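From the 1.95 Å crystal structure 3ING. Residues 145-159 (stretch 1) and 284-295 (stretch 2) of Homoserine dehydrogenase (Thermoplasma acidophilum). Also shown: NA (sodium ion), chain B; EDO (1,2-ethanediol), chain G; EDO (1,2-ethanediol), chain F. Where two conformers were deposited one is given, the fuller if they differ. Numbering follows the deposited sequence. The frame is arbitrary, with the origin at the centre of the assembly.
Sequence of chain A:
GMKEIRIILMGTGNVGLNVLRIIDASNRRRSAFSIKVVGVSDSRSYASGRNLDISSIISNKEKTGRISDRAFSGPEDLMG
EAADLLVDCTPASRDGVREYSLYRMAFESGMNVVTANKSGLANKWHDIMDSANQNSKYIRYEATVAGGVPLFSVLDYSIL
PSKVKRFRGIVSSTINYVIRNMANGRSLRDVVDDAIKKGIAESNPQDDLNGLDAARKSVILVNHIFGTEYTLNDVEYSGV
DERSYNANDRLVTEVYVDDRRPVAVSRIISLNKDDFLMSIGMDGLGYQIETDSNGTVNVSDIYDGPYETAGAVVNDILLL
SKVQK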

# COMPACT_ATOMS: atom_id res chain seq x y z
N VAL A 145 -5.14 1.51 -13.31
CA VAL A 145 -6.38 1.14 -12.58
C VAL A 145 -6.51 2.02 -11.34
O VAL A 145 -5.61 2.01 -10.48
N ALA A 146 -7.58 2.79 -11.25
CA ALA A 146 -7.80 3.69 -10.11
C ALA A 146 -6.65 4.67 -10.01
O ALA A 146 -5.87 4.66 -9.06
N GLY A 147 -6.54 5.49 -11.02
CA GLY A 147 -5.53 6.55 -11.09
C GLY A 147 -4.59 6.70 -9.91
O GLY A 147 -3.53 6.10 -9.85
N GLY A 148 -5.01 7.49 -8.94
CA GLY A 148 -4.15 7.83 -7.84
C GLY A 148 -4.25 6.96 -6.60
O GLY A 148 -3.57 7.21 -5.62
N VAL A 149 -5.07 5.93 -6.62
CA VAL A 149 -5.15 5.06 -5.45
C VAL A 149 -4.08 3.98 -5.56
O VAL A 149 -4.03 3.30 -6.55
N PRO A 150 -3.21 3.84 -4.55
CA PRO A 150 -2.23 2.75 -4.61
C PRO A 150 -2.89 1.38 -4.68
O PRO A 150 -3.72 1.02 -3.84
N LEU A 151 -2.50 0.60 -5.69
CA LEU A 151 -3.13 -0.65 -5.97
C LEU A 151 -2.03 -1.65 -6.33
O LEU A 151 -1.77 -2.59 -5.56
N PHE A 152 -1.36 -1.48 -7.46
CA PHE A 152 -0.37 -2.51 -7.85
C PHE A 152 0.83 -2.48 -6.94
O PHE A 152 1.42 -3.53 -6.66
N SER A 153 1.19 -1.31 -6.45
CA SER A 153 2.32 -1.20 -5.51
C SER A 153 1.97 -1.92 -4.19
O SER A 153 2.85 -2.48 -3.50
N VAL A 154 0.68 -1.89 -3.83
CA VAL A 154 0.16 -2.59 -2.62
C VAL A 154 0.23 -4.10 -2.84
O VAL A 154 0.68 -4.88 -1.97
N LEU A 155 -0.24 -4.52 -4.00
CA LEU A 155 -0.24 -5.94 -4.36
C LEU A 155 1.19 -6.44 -4.48
O LEU A 155 1.47 -7.57 -4.08
N ASP A 156 2.11 -5.60 -4.99
CA ASP A 156 3.51 -6.02 -5.15
C ASP A 156 4.33 -6.01 -3.85
O ASP A 156 5.22 -6.82 -3.69
N TYR A 157 4.10 -5.06 -2.97
CA TYR A 157 5.00 -4.91 -1.82
C TYR A 157 4.40 -4.93 -0.43
O TYR A 157 5.16 -4.85 0.55
N SER A 158 3.07 -4.98 -0.32
CA SER A 158 2.40 -4.94 0.98
C SER A 158 1.75 -6.26 1.41
O SER A 158 1.54 -6.46 2.60
N ILE A 159 1.44 -7.14 0.47
CA ILE A 159 0.79 -8.44 0.80
C ILE A 159 1.48 -9.63 0.13
O ILE A 159 0.86 -10.57 -0.35
N GLY A 284 -13.70 10.39 -5.23
CA GLY A 284 -12.67 9.41 -4.96
C GLY A 284 -12.89 8.08 -5.65
O GLY A 284 -13.94 7.86 -6.26
N LEU A 285 -11.90 7.20 -5.49
CA LEU A 285 -11.95 5.81 -5.96
C LEU A 285 -11.45 4.90 -4.84
O LEU A 285 -10.89 5.37 -3.84
N GLY A 286 -11.64 3.60 -4.97
CA GLY A 286 -11.17 2.69 -3.94
C GLY A 286 -11.57 1.27 -4.21
O GLY A 286 -12.34 1.00 -5.13
N TYR A 287 -11.04 0.37 -3.40
CA TYR A 287 -11.26 -1.04 -3.56
C TYR A 287 -11.04 -1.84 -2.26
O TYR A 287 -10.56 -1.34 -1.22
N GLN A 288 -11.32 -3.13 -2.36
CA GLN A 288 -11.15 -4.05 -1.26
C GLN A 288 -10.48 -5.30 -1.83
O GLN A 288 -10.94 -5.81 -2.85
N ILE A 289 -9.40 -5.78 -1.20
CA ILE A 289 -8.84 -7.05 -1.60
C ILE A 289 -8.94 -8.02 -0.44
O ILE A 289 -8.45 -7.78 0.66
N GLU A 290 -9.56 -9.17 -0.73
CA GLU A 290 -9.60 -10.31 0.19
C GLU A 290 -8.39 -11.20 -0.05
O GLU A 290 -8.18 -11.62 -1.17
N THR A 291 -7.63 -11.48 1.01
CA THR A 291 -6.38 -12.26 0.95
C THR A 291 -6.40 -13.39 1.93
O THR A 291 -7.12 -13.35 2.92
N ASP A 292 -5.54 -14.38 1.70
CA ASP A 292 -5.55 -15.50 2.59
C ASP A 292 -4.56 -15.36 3.77
O ASP A 292 -4.65 -16.13 4.70
N SER A 293 -3.62 -14.40 3.71
CA SER A 293 -2.63 -14.20 4.80
C SER A 293 -2.48 -12.77 5.36
O SER A 293 -1.73 -12.54 6.33
N ASN A 294 -3.17 -11.81 4.77
CA ASN A 294 -3.11 -10.41 5.20
C ASN A 294 -4.48 -9.80 5.41
O ASN A 294 -4.64 -8.56 5.39
N GLY A 295 -5.48 -10.67 5.62
CA GLY A 295 -6.85 -10.22 5.84
C GLY A 295 -7.53 -9.62 4.63
O GLY A 295 -7.17 -9.95 3.48

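The one hydrogen bond that joins these two stretches is made by a tyrosine reaching across an otherwise apolar contact to a backbone carbonyl just before a helix. Tyr-287 OH donates to Pro-150 O over 2.6 Å, a short bond, and the carbonyl lies at the ring edge, near the ring plane, where a phenolic hydroxyl can direct its proton. The residue suits this place because it combines a long, flat apolar body with a polar tip. With chi1 in p (65°) and chi2 at 85°, its CA-to-CB bond points toward stretch 1, and it has more area covered by the other stretch than any other residue here. Along the ring, Tyr-287 CE2 meets Val-149 CG1 at 3.8 Å and Leu-151 CG at 3.6 Å, and Tyr-287 OH lies 3.8 Å from Val-154 CG2.

Leu-151, t at both chi angles, occupies the N-cap position, and its backbone O accepts from Leu-155 N at 2.9 Å to begin the helical pattern. Val-149, also t, points toward the strand. Its two methyls serve different neighbours: Val-149 CG1 meets the tyrosine ring, while Val-149 CG2 packs 4.0 Å from Leu-285 CB. Leu-285 (m, t) in turn extends CD1 to within 3.7 Å of Ala-146 CA and 4.2 Å of Ala-146 CB, the small alanine leaving the backbone accessible to this methyl.

Farther along, the helix and strand run in nearly the same direction, at 19°, with axes 11.5 Å apart at closest approach, so side chains must fill the gap. Ile-289 (p, t) does so with CD1, which lies 3.5 Å from Ile-159 CD1 and 3.9 Å from Leu-155 CD2. Leu-155 (m, t) leaves its backbone sideways, but its end comes nearer the strand. Ile-159 (p, t) points toward stretch 2, and its CD1 also touches Thr-291 CG2 at 3.8 Å. Thr-291, in p, is suitably two-sided: its methyl joins this apolar cluster, while OG1 donates to Gly-295 O at 2.7 Å and accepts from Asn-294 N at 2.8 Å, bracing the turn after the strand. The CA-to-CB bond of Asn-294 (chi1 m) points toward stretch 1, and its side chain packs against Ile-159.

The sodium ion and one ethanediol contact stretch 1 without bridging to stretch 2. Sodium is held by Val-145 O at 2.5 Å, Ala-146 O at 2.9 Å and Val-149 O at 2.6 Å, with two further atoms from elsewhere in the structure; these carbonyls help fix the loop that carries Val-149. The ethanediol, probably from the crystallisation liquor, donates O1 to Asp-156 OD2 at 2.6 Å and O2 to Asp-156 OD1 at 2.8 Å, on a residue out of reach of stretch 2.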

# COMPACT_ATOMS: atom_id res chain seq x y z
CB VAL A 145 -6.40 -0.32 -12.15
CG1 VAL A 145 -7.79 -0.68 -11.40
CG2 VAL A 145 -6.15 -1.25 -13.33
CB ALA A 146 -7.98 2.92 -8.76
CB VAL A 149 -6.52 4.37 -5.32
CG1 VAL A 149 -6.53 3.52 -4.05
CG2 VAL A 149 -7.65 5.40 -5.28
CB PRO A 150 -1.45 2.90 -3.29
CG PRO A 150 -1.67 4.32 -2.89
CD PRO A 150 -3.05 4.67 -3.35
CB LEU A 151 -4.16 -0.45 -7.12
CG LEU A 151 -5.23 -1.53 -7.30
CD1 LEU A 151 -6.41 -1.05 -8.18
CD2 LEU A 151 -4.66 -2.80 -7.82
CB PHE A 152 -0.05 -2.44 -9.35
CG PHE A 152 -1.22 -2.78 -10.20
CD1 PHE A 152 -1.78 -4.05 -10.18
CD2 PHE A 152 -1.85 -1.81 -10.93
CE1 PHE A 152 -2.89 -4.34 -10.90
CE2 PHE A 152 -2.95 -2.12 -11.69
CZ PHE A 152 -3.47 -3.38 -11.67
CB SER A 153 2.65 0.27 -5.28
OG SER A 153 1.56 1.08 -4.80
CB VAL A 154 -1.26 -2.15 -2.33
CG1 VAL A 154 -1.93 -3.01 -1.23
CG2 VAL A 154 -1.27 -0.63 -1.97
CB LEU A 155 -1.02 -6.19 -5.65
CG LEU A 155 -2.54 -5.98 -5.66
CD1 LEU A 155 -3.07 -6.15 -7.03
CD2 LEU A 155 -3.22 -6.94 -4.73
CB ASP A 156 4.27 -5.10 -6.14
CG ASP A 156 3.86 -5.32 -7.60
OD1 ASP A 156 3.24 -6.35 -7.88
OD2 ASP A 156 4.18 -4.45 -8.46
CB TYR A 157 5.78 -3.58 -1.98
CG TYR A 157 6.51 -3.50 -3.29
CD1 TYR A 157 7.64 -4.30 -3.52
CD2 TYR A 157 6.05 -2.70 -4.33
CE1 TYR A 157 8.27 -4.27 -4.73
CE2 TYR A 157 6.69 -2.68 -5.53
CZ TYR A 157 7.82 -3.44 -5.72
OH TYR A 157 8.49 -3.42 -6.93
CB SER A 158 1.33 -3.86 1.00
OG SER A 158 1.89 -2.54 0.97
CB ILE A 159 -0.71 -8.41 0.46
CG1 ILE A 159 -0.92 -8.15 -1.05
CG2 ILE A 159 -1.39 -7.36 1.23
CD1 ILE A 159 -2.36 -8.33 -1.51
CB LEU A 285 -11.09 5.64 -7.21
CG LEU A 285 -11.45 6.45 -8.47
CD1 LEU A 285 -10.41 6.20 -9.63
CD2 LEU A 285 -12.79 6.04 -8.91
CB TYR A 287 -10.32 -1.59 -4.65
CG TYR A 287 -8.85 -1.48 -4.26
CD1 TYR A 287 -8.25 -2.45 -3.50
CD2 TYR A 287 -8.09 -0.39 -4.63
CE1 TYR A 287 -6.89 -2.36 -3.11
CE2 TYR A 287 -6.76 -0.29 -4.24
CZ TYR A 287 -6.16 -1.28 -3.49
OH TYR A 287 -4.81 -1.18 -3.12
CB GLN A 288 -12.52 -4.38 -0.67
CG GLN A 288 -12.51 -5.35 0.47
CD GLN A 288 -13.87 -5.58 1.09
OE1 GLN A 288 -14.68 -6.39 0.60
NE2 GLN A 288 -14.12 -4.93 2.22
CB ILE A 289 -7.37 -6.99 -2.06
CG1 ILE A 289 -6.56 -6.03 -1.20
CG2 ILE A 289 -7.28 -6.69 -3.56
CD1 ILE A 289 -5.10 -6.19 -1.39
CB GLU A 290 -10.85 -11.16 -0.02
CG GLU A 290 -12.14 -10.42 0.06
CD GLU A 290 -13.37 -11.31 -0.16
OE1 GLU A 290 -13.21 -12.54 -0.38
OE2 GLU A 290 -14.50 -10.78 -0.11
CB THR A 291 -5.11 -11.42 1.25
OG1 THR A 291 -4.94 -11.17 2.68
CG2 THR A 291 -5.12 -10.10 0.49
CB ASP A 292 -5.38 -16.81 1.82
CG ASP A 292 -3.97 -17.01 1.26
OD1 ASP A 292 -3.16 -16.10 1.39
OD2 ASP A 292 -3.69 -18.09 0.68
CB SER A 293 -1.26 -14.66 4.32
OG SER A 293 -1.32 -15.99 3.84
CB ASN A 294 -2.31 -9.59 4.15
CG ASN A 294 -0.85 -10.01 4.08
OD1 ASN A 294 -0.03 -9.51 4.89
ND2 ASN A 294 -0.52 -10.94 3.16
NA NA B . -3.66 2.85 -9.08
C1 EDO G . 4.12 -4.79 -11.90
O1 EDO G . 3.21 -4.36 -10.88
C2 EDO G . 4.35 -6.30 -11.80
O2 EDO G . 4.26 -6.85 -10.46
C1 EDO F . -17.08 7.61 -7.43
O1 EDO F . -17.19 8.12 -6.09
C2 EDO F . -17.13 8.73 -8.47
O2 EDO F . -15.80 9.13 -8.82